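Local structure of aminotransferase, class IV (Brucella abortus, 4TVI) at residues A[94-98]-A[125-129]. The protein probably transfers the amino group of leucine, isoleucine and valine to 2-oxoglutarate, using pyridoxal 5'-phosphate as cofactor. Numbering follows the deposited sequence.
Sequences LEPTL and MYWAE
The 94-98 loop runs past the end of strand 120-128 with end-to-end directions 136° apart, L94 lying nearest A128 and P96 nearest Y126, the CA atoms of P96 and Y126 being 7.0 Å apart. Y126 makes the largest single contribution to the contact, followed by L94. With chi1 at -78° the CG of Y126 stands anti to the carbonyl carbon, and the ring reaches out from the strand into the bend of the loop. P96 lies over one ring face, its CA 4.0 Å from the ring centroid in a CH-pi contact displaced toward the rim, while P96 CB rests 3.7 Å from Y126 CZ. In the plane of the ring, T97 OG1 meets the edge at CE1 (3.3 Å), the two side chains running past each other in opposite directions. The phenol oxygen is gripped from the loop as well: L98 N donates to Y126 OH at 3.2 Å, a somewhat bent bond of 145°. N86 of helix 78-91 ties the site together, its OD1 hydrogen-bonded to Y126 OH and its ND2 to L98 O. Nearer the strand end L94 packs on the backbone and on A128, its two methyls side by side along the strand, CD1 at 3.7 Å from W127 CA and CD2 at 3.6 Å from A128 CB. The W127 side chain leaves the backbone pointing away from the loop, and its NE1 bonds almost straight to E129 OE2, which also forms a salt bridge with R49 of the second subunit. The connection between helices 78-91 and 100-111 is thus packed against the end of a strand in the antiparallel sheet of the smaller domain of this class-IV aminotransferase.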
ATOM      1  N   LEU A  94     -13.428  -2.664  -4.178  1.00 19.70           N
ATOM      2  CA  LEU A  94     -13.553  -2.856  -5.614  1.00 19.23           C
ATOM      3  C   LEU A  94     -14.762  -3.712  -5.922  1.00 22.87           C
ATOM      4  O   LEU A  94     -15.319  -4.347  -5.035  1.00 24.61           O
ATOM      5  CB  LEU A  94     -12.292  -3.498  -6.188  1.00 17.52           C
ATOM      6  CG  LEU A  94     -10.982  -2.800  -5.824  1.00 17.66           C
ATOM      7  CD1 LEU A  94      -9.792  -3.563  -6.387  1.00 17.87           C
ATOM      8  CD2 LEU A  94     -10.994  -1.365  -6.334  1.00 16.28           C
ATOM      9  N   GLU A  95     -15.175  -3.721  -7.182  1.00 24.51           N
ATOM     10  CA  GLU A  95     -16.226  -4.629  -7.613  1.00 22.59           C
ATOM     11  C   GLU A  95     -15.651  -5.569  -8.656  1.00 21.62           C
ATOM     12  O   GLU A  95     -15.510  -5.188  -9.820  1.00 20.94           O
ATOM     13  CB  GLU A  95     -17.427  -3.865  -8.170  1.00 25.69           C
ATOM     14  CG  GLU A  95     -18.558  -4.767  -8.623  1.00 34.32           C
ATOM     15  CD  GLU A  95     -19.190  -5.539  -7.476  1.00 40.78           C
ATOM     16  OE1 GLU A  95     -19.169  -5.035  -6.333  1.00 43.83           O
ATOM     17  OE2 GLU A  95     -19.702  -6.654  -7.720  1.00 42.12           O
ATOM     18  N   PRO A  96     -15.301  -6.799  -8.236  1.00 21.17           N
ATOM     19  CA  PRO A  96     -14.679  -7.784  -9.127  1.00 21.16           C
ATOM     20  C   PRO A  96     -15.494  -7.989 -10.396  1.00 20.72           C
ATOM     21  O   PRO A  96     -16.719  -8.084 -10.355  1.00 24.52           O
ATOM     22  CB  PRO A  96     -14.620  -9.063  -8.274  1.00 20.62           C
ATOM     23  CG  PRO A  96     -15.541  -8.812  -7.108  1.00 19.99           C
ATOM     24  CD  PRO A  96     -15.494  -7.334  -6.878  1.00 18.62           C
ATOM     25  N   THR A  97     -14.788  -8.028 -11.519  1.00 20.25           N
ATOM     26  CA  THR A  97     -15.385  -8.067 -12.843  1.00 20.94           C
ATOM     27  C   THR A  97     -15.614  -9.491 -13.353  1.00 21.43           C
ATOM     28  O   THR A  97     -16.316  -9.692 -14.343  1.00 20.77           O
ATOM     29  CB  THR A  97     -14.501  -7.312 -13.838  1.00 22.73           C
ATOM     30  OG1 THR A  97     -13.172  -7.842 -13.764  1.00 23.12           O
ATOM     31  CG2 THR A  97     -14.456  -5.825 -13.484  1.00 22.99           C
ATOM     32  N   LEU A  98     -14.981 -10.468 -12.706  1.00 19.55           N
ATOM     33  CA  LEU A  98     -15.115 -11.871 -13.103  1.00 19.75           C
ATOM     34  C   LEU A  98     -15.512 -12.768 -11.929  1.00 20.91           C
ATOM     35  O   LEU A  98     -15.118 -12.532 -10.789  1.00 19.87           O
ATOM     36  CB  LEU A  98     -13.813 -12.383 -13.722  1.00 20.06           C
ATOM     37  CG  LEU A  98     -13.291 -11.694 -14.984  1.00 24.14           C
ATOM     38  CD1 LEU A  98     -11.942 -12.272 -15.374  1.00 24.22           C
ATOM     39  CD2 LEU A  98     -14.286 -11.862 -16.116  1.00 26.22           C
ATOM     40  N   MET A 125      -5.127 -10.066 -10.832  1.00 15.11           N
ATOM     41  CA  MET A 125      -5.030  -8.737 -10.229  1.00 15.29           C
ATOM     42  C   MET A 125      -6.269  -7.882 -10.505  1.00 17.56           C
ATOM     43  O   MET A 125      -6.762  -7.829 -11.631  1.00 20.87           O
ATOM     44  CB  MET A 125      -3.781  -8.017 -10.737  1.00 17.29           C
ATOM     45  CG  MET A 125      -2.470  -8.614 -10.246  1.00 16.35           C
ATOM     46  SD  MET A 125      -1.020  -7.837 -10.989  1.00 18.93           S
ATOM     47  CE  MET A 125      -1.239  -8.293 -12.708  1.00 19.75           C
ATOM     48  N   TYR A 126      -6.764  -7.224  -9.462  1.00 15.99           N
ATOM     49  CA  TYR A 126      -7.860  -6.265  -9.561  1.00 17.29           C
ATOM     50  C   TYR A 126      -7.395  -4.915  -9.030  1.00 17.94           C
ATOM     51  O   TYR A 126      -6.609  -4.868  -8.086  1.00 18.84           O
ATOM     52  CB  TYR A 126      -9.073  -6.699  -8.744  1.00 19.05           C
ATOM     53  CG  TYR A 126      -9.956  -7.778  -9.321  1.00 18.36           C
ATOM     54  CD1 TYR A 126     -10.633  -7.596 -10.521  1.00 18.50           C
ATOM     55  CD2 TYR A 126     -10.174  -8.954  -8.619  1.00 18.39           C
ATOM     56  CE1 TYR A 126     -11.471  -8.581 -11.026  1.00 19.55           C
ATOM     57  CE2 TYR A 126     -11.004  -9.934  -9.110  1.00 19.93           C
ATOM     58  CZ  TYR A 126     -11.651  -9.748 -10.314  1.00 19.92           C
ATOM     59  OH  TYR A 126     -12.483 -10.738 -10.794  1.00 21.16           O
ATOM     60  N   TRP A 127      -7.899  -3.830  -9.610  1.00 15.48           N
ATOM     61  CA  TRP A 127      -7.564  -2.484  -9.150  1.00 15.47           C
ATOM     62  C   TRP A 127      -8.583  -1.462  -9.658  1.00 14.61           C
ATOM     63  O   TRP A 127      -9.320  -1.724 -10.608  1.00 16.77           O
ATOM     64  CB  TRP A 127      -6.160  -2.096  -9.606  1.00 13.90           C
ATOM     65  CG  TRP A 127      -6.067  -1.862 -11.091  1.00 18.27           C
ATOM     66  CD1 TRP A 127      -6.190  -0.666 -11.744  1.00 19.58           C
ATOM     67  CD2 TRP A 127      -5.845  -2.853 -12.103  1.00 17.48           C
ATOM     68  NE1 TRP A 127      -6.051  -0.853 -13.100  1.00 21.80           N
ATOM     69  CE2 TRP A 127      -5.841  -2.186 -13.347  1.00 18.83           C
ATOM     70  CE3 TRP A 127      -5.651  -4.239 -12.079  1.00 20.12           C
ATOM     71  CZ2 TRP A 127      -5.642  -2.856 -14.555  1.00 18.06           C
ATOM     72  CZ3 TRP A 127      -5.455  -4.905 -13.285  1.00 21.37           C
ATOM     73  CH2 TRP A 127      -5.453  -4.212 -14.504  1.00 18.76           C
ATOM     74  N   ALA A 128      -8.612  -0.289  -9.038  1.00 15.49           N
ATOM     75  CA  ALA A 128      -9.514   0.769  -9.482  1.00 16.31           C
ATOM     76  C   ALA A 128      -8.807   1.719 -10.435  1.00 17.86           C
ATOM     77  O   ALA A 128      -7.690   2.158 -10.164  1.00 18.43           O
ATOM     78  CB  ALA A 128     -10.069   1.536  -8.295  1.00 16.04           C
ATOM     79  N   GLU A 129      -9.457   2.031 -11.555  1.00 17.99           N
ATOM     80  CA  GLU A 129      -8.913   3.007 -12.493  1.00 20.92           C
ATOM     81  C   GLU A 129      -9.218   4.444 -12.060  1.00 22.70           C
ATOM     82  O   GLU A 129      -8.441   5.355 -12.343  1.00 21.67           O
ATOM     83  CB  GLU A 129      -9.455   2.779 -13.905  1.00 19.58           C
ATOM     84  CG  GLU A 129      -8.753   1.683 -14.676  1.00 19.57           C
ATOM     85  CD  GLU A 129      -7.322   2.046 -15.026  1.00 21.01           C
ATOM     86  OE1 GLU A 129      -7.023   3.257 -15.139  1.00 23.24           O
ATOM     87  OE2 GLU A 129      -6.494   1.123 -15.182  1.00 19.00           O
TER